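Local coordinates for protein glycoside hydrolase family 5 (Aspergillus oryzae, PDB 6LA0) that hydrolyses glycosidic bonds as a secreted rutinosidase and probably also removes glucose units from the non-reducing ends of beta-1,3-glucans, at residues G297-Q302 / R314-G319; Y184-M189 / P231-M236; R75-L80 / A118-T123; A46-G51 / E147-W152. One frame throughout, in Å; residues are numbered along the deposited sequence.

In the fold
The family 5 domain is a TIM barrel, and the chain enters this set at 46-51, which waits until 147-152 to close contact 4, a clasp between the N-terminal end of helix 49-56 and the loop after strand 128-133. Within that span lies contact 3, where 75-80 and 118-123 join the helices on either side of strand 87-92 in sequence. Contact 2 then ties strand 184-187 to strand 235-237 around an intervening helix, and contact 1, last along the chain, lays helix 312-326 on strand 294-303. Contacts 4, 2 and 1 follow in series and no loops cross. Contacts 2 and 3 touch, through the Tyr184 hydroxyl against Ala118, Asp119 and Ile122.

Contact 1: G297-Q302 / R314-G319; sequences GEWAIQ and RNVNAG
Trp299 drives the tip of its indole into helix 314-319, and the atom that does the work is CH2. It sits 3.4 Å from Val316 O, which lies in the ring plane at the edge, and the same CH2 is 3.9 Å from Val316 CG2. Trp299 CH2 also comes within 3.7 Å of Gly319 CA; the absence of a side chain there lets the six-membered ring reach the helix backbone. Ile301, two residues on, adds its CG2 branch, 3.9 Å from Val316 CA, and also brushes the backbone of Asn315. No hydrogen bond crosses. The Trp299 ring is turned to the helix with CG between the backbone N and the carbonyl carbon (chi1 68°).

One shell out, Asn315 OD1 is gripped side-on by Arg314, through NE and NH2, both 3.1 Å from that oxygen. Ile301 N is hydrogen-bonded to Tyr332 OH, while Leu320 and Met323 extend the wall around the indole. The strand and helix segments run nearly antiparallel, at 154°, their axes 8.7 Å apart. This is a beta-alpha unit of a TIM barrel: strand 294-303, then helix 312-326 returning over its outer side, before strand 329-332.

Contact 2: Y184-M189 / P231-M236; sequences YTIEPM and PNIPVM
Ile186 bonds to 231-236 through both its N and its O. Its N donates to Pro234 O at 3.0 Å, nearly along the C=O axis and close to straight (166°). Ile186 O in turn accepts from Met236 N at 2.8 Å, the donor tilted well out of the carbonyl plane. Flanking Val235 in this way makes a single parallel bridge, and Val235 CA adds a CH...O contact to Ile186 O at 3.3 Å. Past the bridge, a water donates to both Met236 O (2.7 Å) and Met189 O, spanning the backbones where they part.

Packing falls on two sides. On one, Met236 lies across Thr185 and Glu187: its CB is 3.7 Å from Thr185 CG2, and its CG is 3.7 Å from Glu187 OE2. With CG anti to the backbone N (chi1 -178°) and chi2 extended, Met236 lays CG and SD along the Glu187 carboxylate, which is salt-bridged to Arg89. Thr185 OG1 bonds to His128 and Trp14.

On the other, Ile186 CD1 meets Ile233 CG2 at 3.9 Å and Pro188 CD rests on Val235 CG1, with helices 158-176 and 209-229 behind. Such pairing of consecutive parallel strands, apolar toward the helices and partly polar within, is that of a TIM-barrel wall, here joining strands 184-187 and 235-237 through helix 209-229.

Contact 3: R75-L80 / A118-T123; sequences RDIDKL and ADYAIT
Tyr120 has CG anti to the backbone N (chi1 -175°), which throws its ring outward from helix 118-123 to Asp78. Asp78 keeps its CG beside its own N, anti to the carbonyl carbon, and OD1 faces the phenol. The Tyr120 OH donates to Asp78 OD1 at 2.7 Å, on the syn lone pair, with OD1 in the plane of the ring. Arg75, bent at chi2 and chi3, folds over to Asp78, one turn further on in the same helix, to hold the second oxygen: NE at 3.0 Å and NH2 at 2.8 Å both reach Asp78 OD2, a side-on salt bridge onto one atom. Held at OD2 by Arg75 and at OD1 by Tyr120 OH, the carboxylate should be fixed in rotation. Arg75 NH2 also nears Tyr120 OH, at 3.3 Å, but the angle is too poor for a bond; guanidinium and ring stand 84° apart.

The two helices are neighbours on the outer layer of the TIM barrel, one leading into strand 87-92 and the other following it. They run broadly parallel, at 31°, with axes 10.3 Å apart, and both pack on Leu88 of that strand.

Below, the interface is apolar. Ile77 CB lies at the ring edge, 4.1 Å from Tyr120 CD2, and Ile77 CG2 meets Ala121 CB at 3.9 Å, with Met127 touching Ile77 and Ala121. Asp78 OD1 has a further partner in Tyr125 OH.

Contact 4: A46-G51 / E147-W152; sequences ADDEWG and EASGHW
Trp50 starts its reach at CB, 3.5 Å from Ala148 CB. With CG anti to the backbone N (chi1 -179°) the indole is sent across to 147-152, and that methyl stays with it, covering CG and CD2 from one face. Further out, Trp50 CZ3 meets Glu147 CD at 3.6 Å, the two side chains lying alongside and pointing the same way. At the tip, Trp50 CH2 and CZ2 are each 3.9 Å from His151 CE1, which comes over the same face as the methyl. The imidazole edge points into the indole face, a T-shaped pair with planes 61° apart. His151 is steadied by ND1 donating to Glu147 OE1 at 2.7 Å, and Tyr94 and Gly138 hold Glu147 OE2.

Two residues before Trp50, Asp48 is the N-cap of helix 49-56: OD1 accepts from Gly51 N at 2.8 Å. Its other oxygen leaves the helix, OD2 using its anti lone pair to take Ser149 N at 2.8 Å, so one carboxylate caps the helix and holds the type II turn 148-151. This turn belongs to the long loop between strand 128-133 and helix 158-176. Ser149 OG donates to Asp47 OD1 at 2.7 Å, from above the carboxylate plane. A water joins Trp50 N to Glu147 O.

Contact 1: G297-Q302 / R314-G319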
loop_
_atom_site.group_PDB
_atom_site.type_symbol
_atom_site.label_atom_id
_atom_site.label_comp_id
_atom_site.label_asym_id
_atom_site.label_seq_id
_atom_site.Cartn_x
_atom_site.Cartn_y
_atom_site.Cartn_z
ATOM N N GLY A 297 -5.335 4.558 -2.154
ATOM C CA GLY A 297 -4.690 3.714 -1.149
ATOM C C GLY A 297 -3.400 4.234 -0.539
ATOM O O GLY A 297 -2.956 3.665 0.475
ATOM N N GLU A 298 -2.776 5.256 -1.134
ATOM C CA GLU A 298 -1.555 5.863 -0.591
ATOM C C GLU A 298 -1.539 7.357 -0.888
ATOM O O GLU A 298 -1.785 7.758 -2.027
ATOM C CB GLU A 298 -0.289 5.234 -1.188
ATOM C CG GLU A 298 0.054 3.857 -0.674
ATOM C CD GLU A 298 1.402 3.360 -1.161
ATOM O OE1 GLU A 298 2.297 4.200 -1.361
ATOM O OE2 GLU A 298 1.581 2.124 -1.332
ATOM N N TRP A 299 -1.227 8.167 0.117
ATOM C CA TRP A 299 -0.981 9.596 -0.056
ATOM C C TRP A 299 -0.293 10.121 1.207
ATOM O O TRP A 299 -0.270 9.455 2.245
ATOM C CB TRP A 299 -2.276 10.360 -0.350
ATOM C CG TRP A 299 -3.230 10.411 0.817
ATOM C CD1 TRP A 299 -3.949 9.378 1.336
ATOM C CD2 TRP A 299 -3.565 11.567 1.599
ATOM N NE1 TRP A 299 -4.712 9.811 2.396
ATOM C CE2 TRP A 299 -4.491 11.154 2.579
ATOM C CE3 TRP A 299 -3.166 12.912 1.566
ATOM C CZ2 TRP A 299 -5.028 12.041 3.523
ATOM C CZ3 TRP A 299 -3.700 13.791 2.508
ATOM C CH2 TRP A 299 -4.623 13.353 3.465
ATOM N N ALA A 300 0.264 11.335 1.105
ATOM C CA ALA A 300 0.901 12.023 2.235
ATOM C C ALA A 300 1.045 13.506 1.903
ATOM O O ALA A 300 0.977 13.898 0.736
ATOM C CB ALA A 300 2.269 11.423 2.573
ATOM N N ILE A 301 1.302 14.323 2.936
ATOM C CA ILE A 301 1.223 15.781 2.792
ATOM C C ILE A 301 2.580 16.469 2.634
ATOM O O ILE A 301 2.608 17.703 2.544
ATOM C CB ILE A 301 0.465 16.452 3.962
ATOM C CG1 ILE A 301 1.174 16.202 5.304
ATOM C CG2 ILE A 301 -1.004 16.017 3.973
ATOM C CD1 ILE A 301 0.858 17.235 6.391
ATOM N N GLN A 302 3.697 15.744 2.596
ATOM C CA GLN A 302 4.967 16.443 2.402
ATOM C C GLN A 302 5.041 16.983 0.986
ATOM O O GLN A 302 4.745 16.265 0.028
ATOM C CB GLN A 302 6.176 15.543 2.655
ATOM C CG GLN A 302 7.476 16.332 2.527
ATOM C CD GLN A 302 8.701 15.500 2.233
ATOM O OE1 GLN A 302 8.803 14.326 2.631
ATOM N NE2 GLN A 302 9.657 16.105 1.535
ATOM N N ARG A 314 -4.632 21.563 8.615
ATOM C CA ARG A 314 -5.492 21.977 7.509
ATOM C C ARG A 314 -5.295 21.069 6.302
ATOM O O ARG A 314 -6.272 20.612 5.685
ATOM C CB ARG A 314 -5.215 23.447 7.149
ATOM C CG ARG A 314 -6.071 23.975 5.981
ATOM C CD ARG A 314 -5.480 25.215 5.320
ATOM N NE ARG A 314 -4.345 24.906 4.441
ATOM C CZ ARG A 314 -3.730 25.796 3.664
ATOM N NH1 ARG A 314 -4.161 27.056 3.611
ATOM N NH2 ARG A 314 -2.700 25.426 2.910
ATOM N N ASN A 315 -4.039 20.730 5.998
ATOM C CA ASN A 315 -3.734 20.010 4.766
ATOM C C ASN A 315 -4.145 18.533 4.836
ATOM O O ASN A 315 -4.697 18.002 3.862
ATOM C CB ASN A 315 -2.244 20.166 4.438
ATOM C CG ASN A 315 -1.873 21.595 4.016
ATOM O OD1 ASN A 315 -2.730 22.395 3.604
ATOM N ND2 ASN A 315 -0.586 21.915 4.103
ATOM N N VAL A 316 -3.895 17.841 5.956
ATOM C CA VAL A 316 -4.335 16.445 6.033
ATOM C C VAL A 316 -5.857 16.378 5.992
ATOM O O VAL A 316 -6.438 15.488 5.355
ATOM C CB VAL A 316 -3.752 15.724 7.275
ATOM C CG1 VAL A 316 -4.357 16.240 8.579
ATOM C CG2 VAL A 316 -3.990 14.214 7.175
ATOM N N ASN A 317 -6.534 17.349 6.618
ATOM C CA ASN A 317 -7.989 17.291 6.594
ATOM C C ASN A 317 -8.530 17.663 5.217
ATOM O O ASN A 317 -9.562 17.123 4.797
ATOM C CB ASN A 317 -8.569 18.188 7.686
ATOM C CG ASN A 317 -8.595 17.501 9.034
ATOM O OD1 ASN A 317 -9.266 16.476 9.208
ATOM N ND2 ASN A 317 -7.857 18.049 9.994
ATOM N N ALA A 318 -7.824 18.534 4.486
ATOM C CA ALA A 318 -8.239 18.872 3.124
ATOM C C ALA A 318 -8.046 17.695 2.174
ATOM O O ALA A 318 -8.835 17.518 1.236
ATOM C CB ALA A 318 -7.455 20.083 2.617
ATOM N N GLY A 319 -7.006 16.889 2.397
ATOM C CA GLY A 319 -6.834 15.681 1.602
ATOM C C GLY A 319 -7.921 14.654 1.870
ATOM O O GLY A 319 -8.492 14.077 0.939
#

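Contact 2: Y184-M189 / P231-M236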
loop_
_atom_site.group_PDB
_atom_site.type_symbol
_atom_site.label_atom_id
_atom_site.label_comp_id
_atom_site.label_asym_id
_atom_site.label_seq_id
_atom_site.Cartn_x
_atom_site.Cartn_y
_atom_site.Cartn_z
ATOM N N TYR A 184 -12.429 -8.611 3.787
ATOM C CA TYR A 184 -11.140 -8.482 3.122
ATOM C C TYR A 184 -11.287 -8.081 1.660
ATOM O O TYR A 184 -12.171 -8.567 0.955
ATOM C CB TYR A 184 -10.343 -9.790 3.205
ATOM C CG TYR A 184 -10.027 -10.219 4.620
ATOM C CD1 TYR A 184 -10.952 -10.929 5.375
ATOM C CD2 TYR A 184 -8.805 -9.904 5.203
ATOM C CE1 TYR A 184 -10.668 -11.320 6.678
ATOM C CE2 TYR A 184 -8.514 -10.282 6.498
ATOM C CZ TYR A 184 -9.447 -10.995 7.230
ATOM O OH TYR A 184 -9.137 -11.368 8.514
ATOM N N THR A 185 -10.382 -7.214 1.213
ATOM C CA THR A 185 -10.168 -6.902 -0.192
ATOM C C THR A 185 -8.773 -7.371 -0.577
ATOM O O THR A 185 -7.806 -7.093 0.142
ATOM C CB THR A 185 -10.327 -5.387 -0.425
ATOM O OG1 THR A 185 -11.711 -5.042 -0.344
ATOM C CG2 THR A 185 -9.764 -4.954 -1.778
ATOM N N ILE A 186 -8.657 -8.079 -1.699
ATOM C CA ILE A 186 -7.385 -8.653 -2.124
ATOM C C ILE A 186 -6.732 -7.746 -3.165
ATOM O O ILE A 186 -7.308 -7.487 -4.229
ATOM C CB ILE A 186 -7.562 -10.088 -2.651
ATOM C CG1 ILE A 186 -7.965 -11.016 -1.505
ATOM C CG2 ILE A 186 -6.280 -10.542 -3.307
ATOM C CD1 ILE A 186 -8.147 -12.486 -1.903
ATOM N N GLU A 187 -5.522 -7.265 -2.860
ATOM C CA GLU A 187 -4.751 -6.423 -3.776
ATOM C C GLU A 187 -3.512 -7.180 -4.249
ATOM O O GLU A 187 -2.510 -7.257 -3.516
ATOM C CB GLU A 187 -4.361 -5.095 -3.099
ATOM C CG GLU A 187 -3.567 -4.129 -4.002
ATOM C CD GLU A 187 -3.538 -2.692 -3.483
ATOM O OE1 GLU A 187 -3.480 -2.497 -2.250
ATOM O OE2 GLU A 187 -3.575 -1.753 -4.313
ATOM N N PRO A 188 -3.522 -7.737 -5.460
ATOM C CA PRO A 188 -2.502 -8.719 -5.868
ATOM C C PRO A 188 -1.195 -8.146 -6.399
ATOM O O PRO A 188 -0.319 -8.931 -6.766
ATOM C CB PRO A 188 -3.241 -9.503 -6.962
ATOM C CG PRO A 188 -4.123 -8.442 -7.613
ATOM C CD PRO A 188 -4.587 -7.580 -6.472
ATOM N N MET A 189 -1.016 -6.821 -6.437
ATOM C CA MET A 189 0.275 -6.236 -6.797
ATOM C C MET A 189 0.275 -4.771 -6.375
ATOM O O MET A 189 -0.748 -4.231 -5.957
ATOM C CB MET A 189 0.557 -6.372 -8.298
ATOM C CG MET A 189 -0.252 -5.410 -9.161
ATOM S SD MET A 189 -0.501 -5.947 -10.864
ATOM C CE MET A 189 1.171 -6.167 -11.456
ATOM N N PRO A 231 -16.905 -15.215 -5.622
ATOM C CA PRO A 231 -17.091 -14.019 -6.459
ATOM C C PRO A 231 -17.387 -12.751 -5.681
ATOM O O PRO A 231 -17.478 -11.682 -6.305
ATOM C CB PRO A 231 -18.274 -14.398 -7.367
ATOM C CG PRO A 231 -18.985 -15.483 -6.638
ATOM C CD PRO A 231 -17.913 -16.254 -5.911
ATOM N N ASN A 232 -17.555 -12.829 -4.359
ATOM C CA ASN A 232 -17.907 -11.682 -3.537
ATOM C C ASN A 232 -16.702 -10.959 -2.943
ATOM O O ASN A 232 -16.864 -9.836 -2.448
ATOM C CB ASN A 232 -18.842 -12.118 -2.407
ATOM C CG ASN A 232 -20.209 -12.507 -2.903
ATOM O OD1 ASN A 232 -20.901 -11.712 -3.537
ATOM N ND2 ASN A 232 -20.608 -13.740 -2.625
ATOM N N ILE A 233 -15.519 -11.572 -2.963
ATOM C CA ILE A 233 -14.274 -10.935 -2.525
ATOM C C ILE A 233 -13.849 -9.924 -3.582
ATOM O O ILE A 233 -13.582 -10.320 -4.729
ATOM C CB ILE A 233 -13.155 -11.967 -2.300
ATOM C CG1 ILE A 233 -13.559 -12.994 -1.235
ATOM C CG2 ILE A 233 -11.838 -11.253 -1.962
ATOM C CD1 ILE A 233 -12.600 -14.213 -1.104
ATOM N N PRO A 234 -13.749 -8.632 -3.249
ATOM C CA PRO A 234 -13.280 -7.649 -4.235
ATOM C C PRO A 234 -11.779 -7.724 -4.479
ATOM O O PRO A 234 -10.986 -8.058 -3.585
ATOM C CB PRO A 234 -13.665 -6.294 -3.608
ATOM C CG PRO A 234 -14.645 -6.624 -2.497
ATOM C CD PRO A 234 -14.232 -7.993 -2.014
ATOM N N VAL A 235 -11.398 -7.426 -5.722
ATOM C CA VAL A 235 -10.005 -7.335 -6.152
ATOM C C VAL A 235 -9.655 -5.865 -6.323
ATOM O O VAL A 235 -10.391 -5.131 -6.996
ATOM C CB VAL A 235 -9.776 -8.093 -7.470
ATOM C CG1 VAL A 235 -8.385 -7.778 -8.045
ATOM C CG2 VAL A 235 -9.971 -9.604 -7.279
ATOM N N MET A 236 -8.523 -5.439 -5.746
ATOM C CA MET A 236 -8.049 -4.059 -5.836
ATOM C C MET A 236 -6.834 -4.006 -6.762
ATOM O O MET A 236 -5.806 -4.641 -6.488
ATOM C CB MET A 236 -7.711 -3.498 -4.447
ATOM C CG MET A 236 -7.257 -2.024 -4.466
ATOM S SD MET A 236 -7.232 -1.194 -2.848
ATOM C CE MET A 236 -8.976 -0.826 -2.622
HETATM O O HOH W 1 -3.265 -4.628 -7.495
#

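Contact 3: R75-L80 / A118-T123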
loop_
_atom_site.group_PDB
_atom_site.type_symbol
_atom_site.label_atom_id
_atom_site.label_comp_id
_atom_site.label_asym_id
_atom_site.label_seq_id
_atom_site.Cartn_x
_atom_site.Cartn_y
_atom_site.Cartn_z
ATOM N N ARG A 75 -2.496 -2.166 20.591
ATOM C CA ARG A 75 -2.611 -0.815 21.142
ATOM C C ARG A 75 -2.604 0.233 20.036
ATOM O O ARG A 75 -3.322 1.241 20.113
ATOM C CB ARG A 75 -1.486 -0.530 22.149
ATOM C CG ARG A 75 -1.375 -1.520 23.307
ATOM C CD ARG A 75 -2.459 -1.308 24.388
ATOM N NE ARG A 75 -3.770 -1.865 24.024
ATOM C CZ ARG A 75 -4.039 -3.155 23.808
ATOM N NH1 ARG A 75 -3.097 -4.093 23.923
ATOM N NH2 ARG A 75 -5.273 -3.514 23.481
ATOM N N ASP A 76 -1.786 0.026 19.003
ATOM C CA ASP A 76 -1.840 0.913 17.843
ATOM C C ASP A 76 -3.210 0.866 17.168
ATOM O O ASP A 76 -3.703 1.890 16.668
ATOM C CB ASP A 76 -0.733 0.550 16.851
ATOM C CG ASP A 76 0.651 0.620 17.474
ATOM O OD1 ASP A 76 0.964 1.665 18.080
ATOM O OD2 ASP A 76 1.428 -0.356 17.357
ATOM N N ILE A 77 -3.840 -0.312 17.137
ATOM C CA ILE A 77 -5.167 -0.408 16.536
ATOM C C ILE A 77 -6.183 0.363 17.372
ATOM O O ILE A 77 -7.039 1.076 16.835
ATOM C CB ILE A 77 -5.581 -1.883 16.344
ATOM C CG1 ILE A 77 -4.526 -2.651 15.545
ATOM C CG2 ILE A 77 -6.949 -1.953 15.667
ATOM C CD1 ILE A 77 -4.282 -2.123 14.147
ATOM N N ASP A 78 -6.102 0.238 18.702
ATOM C CA ASP A 78 -6.971 1.027 19.572
ATOM C C ASP A 78 -6.857 2.517 19.276
ATOM O O ASP A 78 -7.869 3.227 19.200
ATOM C CB ASP A 78 -6.629 0.783 21.037
ATOM C CG ASP A 78 -6.801 -0.655 21.465
ATOM O OD1 ASP A 78 -7.575 -1.413 20.836
ATOM O OD2 ASP A 78 -6.167 -1.014 22.472
ATOM N N LYS A 79 -5.627 3.020 19.135
ATOM C CA LYS A 79 -5.464 4.443 18.853
ATOM C C LYS A 79 -6.071 4.822 17.504
ATOM O O LYS A 79 -6.649 5.906 17.367
ATOM C CB LYS A 79 -3.990 4.832 18.901
ATOM C CG LYS A 79 -3.776 6.318 18.783
ATOM C CD LYS A 79 -2.315 6.670 18.966
ATOM C CE LYS A 79 -1.958 6.846 20.434
ATOM N NZ LYS A 79 -0.584 7.389 20.546
ATOM N N LEU A 80 -5.942 3.959 16.491
ATOM C CA LEU A 80 -6.575 4.248 15.201
ATOM C C LEU A 80 -8.093 4.291 15.321
ATOM O O LEU A 80 -8.740 5.205 14.792
ATOM C CB LEU A 80 -6.155 3.208 14.155
ATOM C CG LEU A 80 -4.673 3.256 13.769
ATOM C CD1 LEU A 80 -4.222 1.971 13.062
ATOM C CD2 LEU A 80 -4.399 4.497 12.909
ATOM N N ALA A 118 -5.463 -8.393 12.251
ATOM C CA ALA A 118 -6.671 -8.202 11.446
ATOM C C ALA A 118 -7.909 -8.685 12.193
ATOM O O ALA A 118 -8.946 -8.010 12.189
ATOM C CB ALA A 118 -6.556 -8.925 10.099
ATOM N N ASP A 119 -7.823 -9.862 12.826
ATOM C CA ASP A 119 -8.954 -10.380 13.592
ATOM C C ASP A 119 -9.408 -9.376 14.641
ATOM O O ASP A 119 -10.612 -9.186 14.854
ATOM C CB ASP A 119 -8.577 -11.707 14.262
ATOM C CG ASP A 119 -8.602 -12.887 13.305
ATOM O OD1 ASP A 119 -8.920 -12.698 12.110
ATOM O OD2 ASP A 119 -8.307 -14.017 13.761
ATOM N N TYR A 120 -8.447 -8.700 15.281
ATOM C CA TYR A 120 -8.744 -7.740 16.343
ATOM C C TYR A 120 -9.433 -6.497 15.783
ATOM O O TYR A 120 -10.453 -6.046 16.319
ATOM C CB TYR A 120 -7.443 -7.371 17.061
ATOM C CG TYR A 120 -7.589 -6.467 18.262
ATOM C CD1 TYR A 120 -8.118 -6.936 19.454
ATOM C CD2 TYR A 120 -7.176 -5.139 18.204
ATOM C CE1 TYR A 120 -8.235 -6.099 20.566
ATOM C CE2 TYR A 120 -7.286 -4.299 19.305
ATOM C CZ TYR A 120 -7.816 -4.789 20.482
ATOM O OH TYR A 120 -7.928 -3.951 21.567
ATOM N N ALA A 121 -8.886 -5.934 14.702
ATOM C CA ALA A 121 -9.496 -4.757 14.090
ATOM C C ALA A 121 -10.892 -5.070 13.583
ATOM O O ALA A 121 -11.786 -4.217 13.634
ATOM C CB ALA A 121 -8.620 -4.245 12.945
ATOM N N ILE A 122 -11.089 -6.287 13.063
ATOM C CA ILE A 122 -12.400 -6.710 12.570
ATOM C C ILE A 122 -13.358 -6.934 13.732
ATOM O O ILE A 122 -14.464 -6.379 13.770
ATOM C CB ILE A 122 -12.269 -7.987 11.717
ATOM C CG1 ILE A 122 -11.641 -7.686 10.351
ATOM C CG2 ILE A 122 -13.636 -8.653 11.559
ATOM C CD1 ILE A 122 -10.992 -8.895 9.703
ATOM N N THR A 123 -12.942 -7.766 14.693
ATOM C CA THR A 123 -13.833 -8.215 15.759
ATOM C C THR A 123 -14.227 -7.069 16.672
ATOM O O THR A 123 -15.402 -6.913 17.023
ATOM C CB THR A 123 -13.164 -9.318 16.580
ATOM O OG1 THR A 123 -12.988 -10.478 15.757
ATOM C CG2 THR A 123 -14.023 -9.681 17.778
#

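Contact 4: A46-G51 / E147-W152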
loop_
_atom_site.group_PDB
_atom_site.type_symbol
_atom_site.label_atom_id
_atom_site.label_comp_id
_atom_site.label_asym_id
_atom_site.label_seq_id
_atom_site.Cartn_x
_atom_site.Cartn_y
_atom_site.Cartn_z
ATOM N N ALA A 46 22.748 -1.714 3.195
ATOM C CA ALA A 46 21.893 -2.070 2.074
ATOM C C ALA A 46 20.758 -1.064 1.939
ATOM O O ALA A 46 20.361 -0.398 2.899
ATOM C CB ALA A 46 21.319 -3.475 2.247
ATOM N N ASP A 47 20.229 -0.958 0.724
ATOM C CA ASP A 47 19.126 -0.042 0.475
ATOM C C ASP A 47 17.787 -0.749 0.284
ATOM O O ASP A 47 16.776 -0.076 0.077
ATOM C CB ASP A 47 19.447 0.867 -0.725
ATOM C CG ASP A 47 19.446 0.135 -2.069
ATOM O OD1 ASP A 47 19.128 -1.071 -2.140
ATOM O OD2 ASP A 47 19.769 0.793 -3.086
ATOM N N ASP A 48 17.747 -2.081 0.352
ATOM C CA ASP A 48 16.495 -2.823 0.210
ATOM C C ASP A 48 16.363 -3.867 1.314
ATOM O O ASP A 48 17.346 -4.240 1.958
ATOM C CB ASP A 48 16.371 -3.514 -1.169
ATOM C CG ASP A 48 17.600 -4.304 -1.572
ATOM O OD1 ASP A 48 18.537 -4.464 -0.759
ATOM O OD2 ASP A 48 17.622 -4.769 -2.742
ATOM N N GLU A 49 15.122 -4.326 1.541
ATOM C CA GLU A 49 14.904 -5.422 2.490
ATOM C C GLU A 49 15.714 -6.655 2.091
ATOM O O GLU A 49 16.295 -7.334 2.947
ATOM C CB GLU A 49 13.403 -5.772 2.595
ATOM C CG GLU A 49 13.106 -7.085 3.377
ATOM C CD GLU A 49 11.612 -7.357 3.676
ATOM O OE1 GLU A 49 10.747 -6.526 3.333
ATOM O OE2 GLU A 49 11.295 -8.425 4.253
ATOM N N TRP A 50 15.772 -6.947 0.786
ATOM C CA TRP A 50 16.550 -8.075 0.272
ATOM C C TRP A 50 17.990 -8.054 0.792
ATOM O O TRP A 50 18.490 -9.055 1.327
ATOM C CB TRP A 50 16.500 -8.038 -1.263
ATOM C CG TRP A 50 17.232 -9.133 -2.020
ATOM C CD1 TRP A 50 18.587 -9.297 -2.130
ATOM C CD2 TRP A 50 16.638 -10.168 -2.832
ATOM N NE1 TRP A 50 18.869 -10.384 -2.932
ATOM C CE2 TRP A 50 17.691 -10.931 -3.376
ATOM C CE3 TRP A 50 15.321 -10.524 -3.138
ATOM C CZ2 TRP A 50 17.468 -12.034 -4.212
ATOM C CZ3 TRP A 50 15.097 -11.624 -3.979
ATOM C CH2 TRP A 50 16.165 -12.364 -4.498
ATOM N N GLY A 51 18.657 -6.904 0.676
ATOM C CA GLY A 51 20.048 -6.816 1.094
ATOM C C GLY A 51 20.228 -6.760 2.602
ATOM O O GLY A 51 21.207 -7.287 3.137
ATOM N N GLU A 147 10.498 -6.232 -5.006
ATOM C CA GLU A 147 11.211 -7.434 -4.547
ATOM C C GLU A 147 12.589 -7.049 -4.010
ATOM O O GLU A 147 12.977 -7.432 -2.897
ATOM C CB GLU A 147 11.393 -8.486 -5.653
ATOM C CG GLU A 147 12.267 -9.675 -5.212
ATOM C CD GLU A 147 12.429 -10.746 -6.295
ATOM O OE1 GLU A 147 13.167 -10.507 -7.275
ATOM O OE2 GLU A 147 11.818 -11.827 -6.162
ATOM N N ALA A 148 13.345 -6.314 -4.819
ATOM C CA ALA A 148 14.715 -5.937 -4.488
ATOM C C ALA A 148 15.155 -4.850 -5.458
ATOM O O ALA A 148 14.634 -4.761 -6.571
ATOM C CB ALA A 148 15.663 -7.139 -4.577
ATOM N N SER A 149 16.104 -4.021 -5.019
ATOM C CA SER A 149 16.653 -2.979 -5.884
ATOM C C SER A 149 17.204 -3.605 -7.158
ATOM O O SER A 149 17.925 -4.604 -7.105
ATOM C CB SER A 149 17.774 -2.208 -5.169
ATOM O OG SER A 149 17.293 -1.404 -4.111
ATOM N N GLY A 150 16.856 -3.024 -8.304
ATOM C CA GLY A 150 17.373 -3.493 -9.577
ATOM C C GLY A 150 16.746 -4.750 -10.147
ATOM O O GLY A 150 17.275 -5.286 -11.126
ATOM N N HIS A 151 15.640 -5.240 -9.577
ATOM C CA HIS A 151 14.962 -6.438 -10.069
ATOM C C HIS A 151 13.721 -6.044 -10.871
ATOM O O HIS A 151 12.779 -5.460 -10.319
ATOM C CB HIS A 151 14.570 -7.359 -8.910
ATOM C CG HIS A 151 15.722 -8.082 -8.282
ATOM N ND1 HIS A 151 15.603 -9.354 -7.756
ATOM C CD2 HIS A 151 17.009 -7.710 -8.081
ATOM C CE1 HIS A 151 16.769 -9.731 -7.257
ATOM N NE2 HIS A 151 17.638 -8.751 -7.440
ATOM N N TRP A 152 13.721 -6.357 -12.172
ATOM C CA TRP A 152 12.531 -6.265 -13.020
ATOM C C TRP A 152 12.170 -7.616 -13.632
ATOM O O TRP A 152 11.509 -7.657 -14.677
ATOM C CB TRP A 152 12.724 -5.256 -14.155
ATOM C CG TRP A 152 12.647 -3.817 -13.822
ATOM C CD1 TRP A 152 11.539 -3.018 -13.863
ATOM C CD2 TRP A 152 13.745 -2.965 -13.481
ATOM N NE1 TRP A 152 11.878 -1.723 -13.531
ATOM C CE2 TRP A 152 13.226 -1.667 -13.291
ATOM C CE3 TRP A 152 15.116 -3.178 -13.297
ATOM C CZ2 TRP A 152 14.027 -0.594 -12.924
ATOM C CZ3 TRP A 152 15.907 -2.111 -12.938
ATOM C CH2 TRP A 152 15.363 -0.833 -12.759
HETATM O O HOH W 2 19.114 -5.765 -4.510
HETATM O O HOH W 3 13.357 -5.823 -0.795
#